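Local coordinates for protein beta-galactosidase BgaB (Bifidobacterium adolescentis, PDB 5VYM) that hydrolyses terminal non-reducing beta-D-galactose residues of galacto-oligosaccharides, acting best on Gal(beta1-4)Gal units, this chain being its trimerisation domain, at residues M27-W32 / G93-L98; V52-D57 / P67-L72. All blocks are in the same frame, centred on the assembly; numbering follows the deposited sequence.

Interaction 1 (M27-W32 / G93-L98); sequences MKLNHW and GYATGL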
# COMPACT_ATOMS: atom_id res chain seq x y z
N MET B 27 -5.60 -29.49 -6.65
CA MET B 27 -6.96 -29.50 -7.19
C MET B 27 -7.97 -28.95 -6.21
O MET B 27 -9.10 -28.64 -6.61
CB MET B 27 -7.35 -30.92 -7.60
CG MET B 27 -6.44 -31.56 -8.64
SD MET B 27 -6.43 -30.71 -10.23
CE MET B 27 -4.90 -29.77 -10.12
N LYS B 28 -7.61 -28.82 -4.93
CA LYS B 28 -8.50 -28.21 -3.95
C LYS B 28 -8.71 -26.72 -4.21
O LYS B 28 -9.71 -26.16 -3.76
CB LYS B 28 -7.95 -28.44 -2.54
CG LYS B 28 -8.89 -28.05 -1.41
CD LYS B 28 -10.21 -28.81 -1.49
CE LYS B 28 -11.05 -28.59 -0.24
NZ LYS B 28 -11.36 -27.15 -0.02
N LEU B 29 -7.79 -26.08 -4.93
CA LEU B 29 -7.95 -24.68 -5.31
C LEU B 29 -9.12 -24.56 -6.28
O LEU B 29 -9.01 -24.96 -7.45
CB LEU B 29 -6.66 -24.14 -5.92
CG LEU B 29 -5.46 -24.06 -4.98
CD1 LEU B 29 -4.21 -23.65 -5.74
CD2 LEU B 29 -5.75 -23.08 -3.85
N ASN B 30 -10.24 -24.02 -5.81
CA ASN B 30 -11.44 -23.86 -6.62
C ASN B 30 -12.07 -22.52 -6.26
O ASN B 30 -12.54 -22.35 -5.13
CB ASN B 30 -12.41 -25.02 -6.40
CG ASN B 30 -13.53 -25.05 -7.42
OD1 ASN B 30 -14.16 -24.03 -7.71
ND2 ASN B 30 -13.79 -26.23 -7.98
N HIS B 31 -12.08 -21.59 -7.21
CA HIS B 31 -12.55 -20.24 -6.90
C HIS B 31 -14.04 -20.23 -6.56
O HIS B 31 -14.43 -19.73 -5.50
CB HIS B 31 -12.27 -19.30 -8.07
CG HIS B 31 -12.85 -17.93 -7.90
ND1 HIS B 31 -12.81 -17.25 -6.70
CD2 HIS B 31 -13.50 -17.12 -8.77
CE1 HIS B 31 -13.41 -16.08 -6.84
NE2 HIS B 31 -13.84 -15.98 -8.09
N TRP B 32 -14.87 -20.78 -7.44
CA TRP B 32 -16.31 -20.71 -7.21
C TRP B 32 -16.73 -21.53 -5.99
O TRP B 32 -17.66 -21.13 -5.28
CB TRP B 32 -17.08 -21.19 -8.45
CG TRP B 32 -18.56 -21.16 -8.24
CD1 TRP B 32 -19.39 -22.23 -8.13
CD2 TRP B 32 -19.38 -20.00 -8.07
NE1 TRP B 32 -20.69 -21.81 -7.93
CE2 TRP B 32 -20.70 -20.44 -7.88
CE3 TRP B 32 -19.12 -18.62 -8.07
CZ2 TRP B 32 -21.76 -19.56 -7.70
CZ3 TRP B 32 -20.17 -17.75 -7.89
CH2 TRP B 32 -21.48 -18.22 -7.70
N GLY B 93 -8.10 -14.18 0.84
CA GLY B 93 -7.77 -15.57 1.03
C GLY B 93 -6.33 -15.89 0.64
O GLY B 93 -5.65 -15.12 -0.03
N TYR B 94 -5.87 -17.07 1.08
CA TYR B 94 -4.47 -17.43 0.91
C TYR B 94 -4.09 -17.58 -0.55
O TYR B 94 -2.92 -17.37 -0.91
CB TYR B 94 -4.16 -18.72 1.68
CG TYR B 94 -4.93 -19.93 1.20
CD1 TYR B 94 -6.22 -20.18 1.65
CD2 TYR B 94 -4.35 -20.83 0.31
CE1 TYR B 94 -6.92 -21.29 1.21
CE2 TYR B 94 -5.05 -21.94 -0.13
CZ TYR B 94 -6.33 -22.17 0.32
OH TYR B 94 -7.02 -23.28 -0.11
N ALA B 95 -5.04 -17.94 -1.42
CA ALA B 95 -4.77 -18.15 -2.83
C ALA B 95 -5.22 -16.98 -3.70
O ALA B 95 -5.42 -17.16 -4.90
CB ALA B 95 -5.44 -19.45 -3.30
N THR B 96 -5.36 -15.80 -3.12
CA THR B 96 -5.82 -14.61 -3.83
C THR B 96 -4.63 -13.75 -4.24
O THR B 96 -3.73 -13.51 -3.43
CB THR B 96 -6.79 -13.80 -2.97
OG1 THR B 96 -8.03 -14.51 -2.85
CG2 THR B 96 -7.05 -12.43 -3.58
N GLY B 97 -4.63 -13.30 -5.49
CA GLY B 97 -3.63 -12.35 -5.94
C GLY B 97 -2.30 -12.95 -6.31
O GLY B 97 -1.25 -12.33 -6.07
N LEU B 98 -2.29 -14.14 -6.91
CA LEU B 98 -1.05 -14.79 -7.29
C LEU B 98 -0.65 -14.51 -8.73
O LEU B 98 0.54 -14.55 -9.06
CB LEU B 98 -1.17 -16.31 -7.09
CG LEU B 98 -1.67 -16.79 -5.73
CD1 LEU B 98 -1.61 -18.31 -5.64
CD2 LEU B 98 -0.87 -16.15 -4.60
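Leu29 reaches across to Tyr94 and Ala95 with a single methyl, CD2, and no hydrogen bond joins residues 27-32 to residues 93-98. The Leu29 CD2 methyl lies 3.7 Å from Ala95 CB, whose own bond from the backbone is directed at the leucine. The same Leu29 methyl is 4.0 Å from Tyr94 CE2 and equally 4.0 Å from Tyr94 OH, so it rests against the phenol end of the ring at a slant. Tyr94 takes the sterically tight first torsion, with CG lodged between its backbone N and carbonyl carbon (chi1 63°), and this turns the ring toward the 27-32 loop. Tyr94 and Ala95 occupy the two inner positions of a type I beta turn from Gly93 to Thr96, closed by Thr96 N to Gly93 O at 3.2 Å. The turn follows strand 89-93, outermost in this chain, where the parallel sheet of an alpha/beta domain of the glutaminase I clan runs on into the second subunit; Leu29 belongs to the loop leading into helix 31-44, which Asn30 N-caps through the backbone N of His33. Asp211 of the second subunit packs on Tyr94 and forms a salt bridge with Lys28.

Interaction 2 (V52-D57 / P67-L72); sequences VPLAYD and PTVLIL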
# COMPACT_ATOMS: atom_id res chain seq x y z
N VAL B 52 -20.84 -10.50 -5.83
CA VAL B 52 -20.74 -9.42 -6.81
C VAL B 52 -19.58 -9.72 -7.73
O VAL B 52 -18.50 -10.09 -7.25
CB VAL B 52 -20.55 -8.05 -6.13
CG1 VAL B 52 -20.44 -6.95 -7.18
CG2 VAL B 52 -21.70 -7.77 -5.17
N PRO B 53 -19.74 -9.61 -9.05
CA PRO B 53 -18.59 -9.76 -9.94
C PRO B 53 -17.51 -8.73 -9.63
O PRO B 53 -17.79 -7.60 -9.24
CB PRO B 53 -19.19 -9.53 -11.34
CG PRO B 53 -20.63 -9.88 -11.18
CD PRO B 53 -21.00 -9.47 -9.79
N LEU B 54 -16.25 -9.15 -9.82
CA LEU B 54 -15.12 -8.30 -9.48
C LEU B 54 -15.14 -7.00 -10.28
O LEU B 54 -14.76 -5.94 -9.76
CB LEU B 54 -13.81 -9.06 -9.72
CG LEU B 54 -12.49 -8.33 -9.49
CD1 LEU B 54 -12.45 -7.72 -8.10
CD2 LEU B 54 -11.32 -9.27 -9.69
N ALA B 55 -15.59 -7.06 -11.53
CA ALA B 55 -15.58 -5.88 -12.39
C ALA B 55 -16.64 -4.85 -12.00
O ALA B 55 -16.56 -3.71 -12.47
CB ALA B 55 -15.76 -6.28 -13.85
N TYR B 56 -17.62 -5.22 -11.19
CA TYR B 56 -18.71 -4.30 -10.86
C TYR B 56 -18.27 -3.31 -9.79
O TYR B 56 -17.22 -3.43 -9.16
CB TYR B 56 -19.95 -5.07 -10.40
CG TYR B 56 -20.70 -5.76 -11.52
CD1 TYR B 56 -21.87 -6.46 -11.27
CD2 TYR B 56 -20.24 -5.70 -12.83
CE1 TYR B 56 -22.57 -7.09 -12.29
CE2 TYR B 56 -20.93 -6.33 -13.86
CZ TYR B 56 -22.09 -7.02 -13.58
OH TYR B 56 -22.77 -7.65 -14.60
N ASP B 57 -19.12 -2.30 -9.58
CA ASP B 57 -18.85 -1.23 -8.61
C ASP B 57 -19.33 -1.69 -7.24
O ASP B 57 -20.51 -1.57 -6.91
CB ASP B 57 -19.54 0.06 -9.04
CG ASP B 57 -19.29 1.22 -8.09
OD1 ASP B 57 -18.39 1.10 -7.23
OD2 ASP B 57 -19.99 2.24 -8.20
N PRO B 67 -12.14 -14.73 -2.06
CA PRO B 67 -11.71 -16.11 -1.82
C PRO B 67 -11.17 -16.78 -3.07
O PRO B 67 -11.90 -17.00 -4.04
CB PRO B 67 -13.00 -16.78 -1.34
CG PRO B 67 -14.13 -15.94 -1.93
CD PRO B 67 -13.54 -14.67 -2.51
N THR B 68 -9.87 -17.10 -3.06
CA THR B 68 -9.19 -17.73 -4.19
C THR B 68 -9.42 -16.92 -5.47
O THR B 68 -9.78 -17.45 -6.53
CB THR B 68 -9.64 -19.19 -4.37
OG1 THR B 68 -9.71 -19.81 -3.08
CG2 THR B 68 -8.65 -19.96 -5.23
N VAL B 69 -9.21 -15.61 -5.36
CA VAL B 69 -9.22 -14.73 -6.54
C VAL B 69 -7.79 -14.76 -7.08
O VAL B 69 -6.97 -13.87 -6.83
CB VAL B 69 -9.71 -13.32 -6.21
CG1 VAL B 69 -9.72 -12.44 -7.45
CG2 VAL B 69 -11.11 -13.38 -5.61
N LEU B 70 -7.48 -15.82 -7.82
CA LEU B 70 -6.11 -16.06 -8.26
C LEU B 70 -5.62 -14.95 -9.18
O LEU B 70 -4.46 -14.53 -9.10
CB LEU B 70 -6.01 -17.41 -8.95
CG LEU B 70 -6.18 -18.65 -8.07
CD1 LEU B 70 -7.05 -19.68 -8.76
CD2 LEU B 70 -4.82 -19.23 -7.73
N ILE B 71 -6.48 -14.47 -10.07
CA ILE B 71 -6.11 -13.45 -11.05
C ILE B 71 -6.51 -12.10 -10.49
O ILE B 71 -7.70 -11.83 -10.26
CB ILE B 71 -6.79 -13.70 -12.41
CG1 ILE B 71 -6.70 -15.18 -12.79
CG2 ILE B 71 -6.15 -12.84 -13.48
CD1 ILE B 71 -5.30 -15.67 -13.04
N LEU B 72 -5.52 -11.24 -10.26
CA LEU B 72 -5.75 -9.87 -9.82
C LEU B 72 -4.87 -8.95 -10.65
O LEU B 72 -3.64 -9.02 -10.56
CB LEU B 72 -5.45 -9.69 -8.33
CG LEU B 72 -6.64 -9.72 -7.37
CD1 LEU B 72 -6.20 -9.28 -5.98
CD2 LEU B 72 -7.78 -8.86 -7.87
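At the C-terminal ends of the strands in the parallel sheet of an alpha/beta domain, where the chain leaves each strand by a loop, Leu54 packs into the loop that follows strand 63-66. Residues 52-57 finish strand 50-53, at one side of the sheet, and bend away in a type I beta turn from Pro53 to Tyr56, with Tyr56 N bonded to Pro53 O at 3.1 Å. Within this turn Pro53 also lays its CG over one face of the Tyr56 ring, toward the rim. Leu54, at the second turn position, is directed at residues 67-72 and makes the whole apolar contact with one methyl. Its CG stands anti to the backbone N (chi1 177°), which extends the side chain toward residues 67-72. There Leu54 CD2 meets Leu72 CD2 methyl to methyl at 4.0 Å, the two side chains crossing at about a right angle, and lies 4.2 Å from Val69 CG1, a more slanting approach.

Val69 sits at the centre of an inverse gamma turn and is directed back at the leucine. Its backbone N is hydrogen-bonded to Thr96 OG1, and its side chain also touches His31. The backbone of Leu54 is secured separately: its O accepts hydrogen bonds from Arg79 NH1 and Trp58 NE1, and Arg79 NH2 reaches Tyr56 O, tying the turn to helix 74-85. Leu10 of the neighbouring strand 7-11 touches the side chain of Leu54. The leucine's remaining approach is looser and to the backbone, with Leu54 CD2 4.5 Å from Ile71 O.

Overall arrangement
The centres of interactions 1 and 2 lie 11 Å apart, on the same side of the chain's centre, and both belong to the trimerisation domain. Along the chain, both segments of interaction 2 fall between those of interaction 1, giving the order 27-32, 52-57, 67-72, 93-98. The last three segments continue from strands 50-53, 63-66 and 89-93 of one parallel sheet, whereas 27-32 enters helix 31-44. The loop 67-72 directly bridges the two contacts: Gly97 N probably bonds to Val69 O, and His31 ND1 to Pro67 O. Gly93 carries the sheet across to the second subunit, placing interaction 1 beside the interface, while no other chain of the assembly touches the segments of interaction 2.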